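Local coordinates for protein UDP-N-acetylenolpyruvoylglucosamine reductase (PDB 3TX1) that catalyses the NADPH-dependent reduction of UDP-N-acetylenolpyruvoylglucosamine to UDP-N-acetylmuramate in peptidoglycan biosynthesis, using FAD as cofactor, at residues G152-N157 with L206-S211. Residues are numbered along the deposited sequence; the frame is centred on the assembly and turned at random.
With FAD (flavin-adenine dinucleotide), chain B; SO4 (sulfate ion), chain E.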
loop_
_atom_site.group_PDB
_atom_site.type_symbol
_atom_site.label_atom_id
_atom_site.label_comp_id
_atom_site.label_asym_id
_atom_site.label_seq_id
_atom_site.Cartn_x
_atom_site.Cartn_y
_atom_site.Cartn_z
ATOM N N GLY A 152 3.673 -2.984 2.344
ATOM C CA GLY A 152 3.223 -2.335 1.100
ATOM C C GLY A 152 4.333 -1.438 0.613
ATOM O O GLY A 152 4.662 -1.402 -0.591
ATOM N N ALA A 153 4.949 -0.743 1.568
ATOM C CA ALA A 153 6.090 0.108 1.272
ATOM C C ALA A 153 7.202 -0.648 0.537
ATOM O O ALA A 153 7.683 -0.171 -0.499
ATOM C CB ALA A 153 6.646 0.731 2.540
ATOM N N LEU A 154 7.623 -1.811 1.027
ATOM C CA LEU A 154 8.713 -2.470 0.305
ATOM C C LEU A 154 8.220 -2.971 -1.052
ATOM O O LEU A 154 8.956 -2.971 -2.060
ATOM C CB LEU A 154 9.351 -3.615 1.074
ATOM C CG LEU A 154 9.791 -3.383 2.505
ATOM C CD1 LEU A 154 10.988 -4.268 2.763
ATOM C CD2 LEU A 154 10.141 -1.950 2.832
ATOM N N HIS A 155 6.962 -3.385 -1.075
ATOM C CA HIS A 155 6.439 -3.915 -2.289
ATOM C C HIS A 155 6.419 -2.839 -3.348
ATOM O O HIS A 155 6.784 -3.076 -4.493
ATOM C CB HIS A 155 5.077 -4.545 -2.071
ATOM C CG HIS A 155 4.556 -5.201 -3.295
ATOM N ND1 HIS A 155 4.857 -6.486 -3.618
ATOM C CD2 HIS A 155 3.813 -4.692 -4.353
ATOM C CE1 HIS A 155 4.292 -6.793 -4.807
ATOM N NE2 HIS A 155 3.644 -5.695 -5.251
ATOM N N MET A 156 6.069 -1.624 -2.950
ATOM C CA MET A 156 5.961 -0.524 -3.887
ATOM C C MET A 156 7.203 0.357 -4.053
ATOM O O MET A 156 7.178 1.316 -4.815
ATOM C CB MET A 156 4.853 0.388 -3.382
ATOM C CG MET A 156 3.492 -0.259 -3.286
ATOM S SD MET A 156 2.945 -0.842 -4.896
ATOM C CE MET A 156 3.534 0.466 -5.973
ATOM N N ASN A 157 8.288 0.049 -3.357
ATOM C CA ASN A 157 9.425 0.971 -3.273
ATOM C C ASN A 157 8.872 2.381 -3.122
ATOM O O ASN A 157 9.154 3.315 -3.905
ATOM C CB ASN A 157 10.423 0.895 -4.409
ATOM C CG ASN A 157 11.722 1.605 -4.046
ATOM O OD1 ASN A 157 12.098 1.667 -2.848
ATOM N ND2 ASN A 157 12.410 2.161 -5.053
ATOM N N LEU A 206 7.890 -9.891 5.708
ATOM C CA LEU A 206 7.576 -10.030 7.136
ATOM C C LEU A 206 8.151 -8.902 8.025
ATOM O O LEU A 206 7.503 -8.457 8.964
ATOM C CB LEU A 206 7.978 -11.383 7.665
ATOM C CG LEU A 206 7.224 -12.534 7.021
ATOM C CD1 LEU A 206 7.839 -13.845 7.463
ATOM C CD2 LEU A 206 5.752 -12.492 7.374
ATOM N N ASP A 207 9.379 -8.473 7.768
ATOM C CA ASP A 207 9.925 -7.307 8.472
ATOM C C ASP A 207 11.006 -6.653 7.635
ATOM O O ASP A 207 11.528 -7.270 6.705
ATOM C CB ASP A 207 10.364 -7.600 9.916
ATOM C CG ASP A 207 11.482 -8.618 9.998
ATOM O OD1 ASP A 207 11.362 -9.625 10.755
ATOM O OD2 ASP A 207 12.473 -8.426 9.271
ATOM N N ALA A 208 11.296 -5.394 7.934
ATOM C CA ALA A 208 12.269 -4.633 7.155
ATOM C C ALA A 208 13.330 -3.920 8.018
ATOM O O ALA A 208 13.045 -3.503 9.160
ATOM C CB ALA A 208 11.545 -3.638 6.256
ATOM N N THR A 209 14.546 -3.809 7.474
ATOM C CA THR A 209 15.663 -3.135 8.160
ATOM C C THR A 209 16.148 -1.951 7.347
ATOM O O THR A 209 16.623 -2.110 6.213
ATOM C CB THR A 209 16.909 -4.030 8.334
ATOM O OG1 THR A 209 16.609 -5.177 9.130
ATOM C CG2 THR A 209 17.978 -3.260 9.044
ATOM N N PHE A 210 16.047 -0.763 7.934
ATOM C CA PHE A 210 16.517 0.452 7.266
ATOM C C PHE A 210 17.842 0.970 7.865
ATOM O O PHE A 210 17.962 1.104 9.094
ATOM C CB PHE A 210 15.461 1.524 7.382
ATOM C CG PHE A 210 14.073 1.062 7.054
ATOM C CD1 PHE A 210 13.176 0.765 8.075
ATOM C CD2 PHE A 210 13.637 0.994 5.731
ATOM C CE1 PHE A 210 11.878 0.377 7.790
ATOM C CE2 PHE A 210 12.343 0.608 5.432
ATOM C CZ PHE A 210 11.467 0.300 6.466
ATOM N N SER A 211 18.833 1.217 7.000
ATOM C CA SER A 211 20.155 1.762 7.386
ATOM C C SER A 211 20.109 3.291 7.512
ATOM O O SER A 211 20.285 4.002 6.520
ATOM C CB SER A 211 21.190 1.423 6.322
ATOM O OG SER A 211 21.766 0.162 6.529
HETATM P PA FAD B . -1.770 -2.091 -0.112
HETATM O O1A FAD B . -2.501 -2.887 0.916
HETATM O O2A FAD B . -2.476 -0.972 -0.822
HETATM O O5B FAD B . -1.283 -3.066 -1.281
HETATM C C5B FAD B . -0.176 -2.528 -1.997
HETATM C C4B FAD B . 0.584 -3.594 -2.758
HETATM O O4B FAD B . 1.596 -4.161 -1.942
HETATM C C3B FAD B . -0.232 -4.761 -3.269
HETATM O O3B FAD B . 0.478 -5.278 -4.421
HETATM C C2B FAD B . -0.093 -5.739 -2.104
HETATM O O2B FAD B . -0.348 -7.135 -2.355
HETATM C C1B FAD B . 1.360 -5.554 -1.776
HETATM N N9A FAD B . 1.593 -5.824 -0.368
HETATM C C8A FAD B . 0.994 -5.260 0.691
HETATM N N7A FAD B . 1.577 -5.732 1.829
HETATM C C5A FAD B . 2.567 -6.594 1.509
HETATM C C6A FAD B . 3.548 -7.476 2.195
HETATM N N6A FAD B . 3.646 -7.572 3.550
HETATM N N1A FAD B . 4.375 -8.202 1.414
HETATM C C2A FAD B . 4.339 -8.153 0.088
HETATM N N3A FAD B . 3.468 -7.419 -0.605
HETATM C C4A FAD B . 2.572 -6.637 0.038
HETATM N N1 FAD B . 2.833 6.126 -2.168
HETATM C C2 FAD B . 4.046 6.711 -2.321
HETATM O O2 FAD B . 5.001 6.035 -2.737
HETATM N N3 FAD B . 4.309 7.989 -2.015
HETATM C C4 FAD B . 3.392 8.832 -1.560
HETATM O O4 FAD B . 3.666 10.031 -1.322
HETATM C C4X FAD B . 2.047 8.269 -1.370
HETATM N N5 FAD B . 1.068 9.043 -0.910
HETATM C C5X FAD B . -0.176 8.580 -0.721
HETATM C C6 FAD B . -1.135 9.448 -0.219
HETATM C C7 FAD B . -2.411 9.010 0.016
HETATM C C7M FAD B . -3.446 9.968 0.545
HETATM C C8 FAD B . -2.710 7.589 -0.272
HETATM C C8M FAD B . -4.073 7.038 -0.056
HETATM C C9 FAD B . -1.762 6.734 -0.764
HETATM C C9A FAD B . -0.487 7.184 -1.009
HETATM N N10 FAD B . 0.523 6.319 -1.498
HETATM C C10 FAD B . 1.811 6.850 -1.694
HETATM C "C1'" FAD B . 0.210 4.914 -1.821
HETATM C "C2'" FAD B . 0.440 4.001 -0.639
HETATM O "O2'" FAD B . 0.498 4.759 0.566
HETATM C "C3'" FAD B . 1.755 3.256 -0.766
HETATM O "O3'" FAD B . 1.727 2.599 -2.027
HETATM C "C4'" FAD B . 1.884 2.236 0.362
HETATM O "O4'" FAD B . 3.255 1.888 0.599
HETATM C "C5'" FAD B . 1.023 1.005 0.144
HETATM O "O5'" FAD B . 0.803 0.430 1.409
HETATM P P FAD B . -0.332 -0.624 1.724
HETATM O O1P FAD B . 0.141 -1.334 2.941
HETATM O O2P FAD B . -1.584 0.184 1.759
HETATM O O3P FAD B . -0.386 -1.561 0.472
HETATM S S SO4 E . 2.690 -6.535 -8.459
HETATM O O1 SO4 E . 3.681 -7.503 -7.920
HETATM O O2 SO4 E . 3.312 -5.192 -8.549
HETATM O O3 SO4 E . 2.235 -6.989 -9.795
HETATM O O4 SO4 E . 1.501 -6.464 -7.576
#
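Met156 N donates to Gly152 O at 2.8 Å, closing the helical turn from which Leu154 reaches Ala208 and Phe210 of strand 204-214. The two backbones stay well apart, so this buried contact rests on apolar side chains alone. Leu154 holds CG beside its own backbone N, anti to the carbonyl carbon (chi1 -50°), and sets both methyls against Ala208 CB, CD1 the closer at 3.6 Å; CD2 also approaches CE2 of the Phe210 ring obliquely at 4.3 Å. The example illustrates how, in an FAD-binding domain of PCMH type, a short helix can serve a cofactor on one flank and a sheet on another. His155, the next residue, swings its CG anti to the backbone N (chi1 -175°) and lays one ring face over C1B of the FAD ribose. Its NE2 shares a single N-H weakly between O2 (3.4 Å) and O4 (3.3 Å) of a sulfate, probably from the crystallisation liquor, that is also hydrogen-bonded to Lys316 NZ. Ala153 N, meanwhile, lies 3.3 Å from O4' of the FAD ribityl chain. Beyond this turn, Asn157 takes a positive phi in a Schellman motif. Leu154 also packs on Leu169 and Ala172 of strand 169-175, and Ile165 of helix 165-168 touches both Leu154 and Phe210. Helix 150-156 thus joins the FAD to the antiparallel sheet, in which strand 204-214 pairs with strands 116-120 and 169-175.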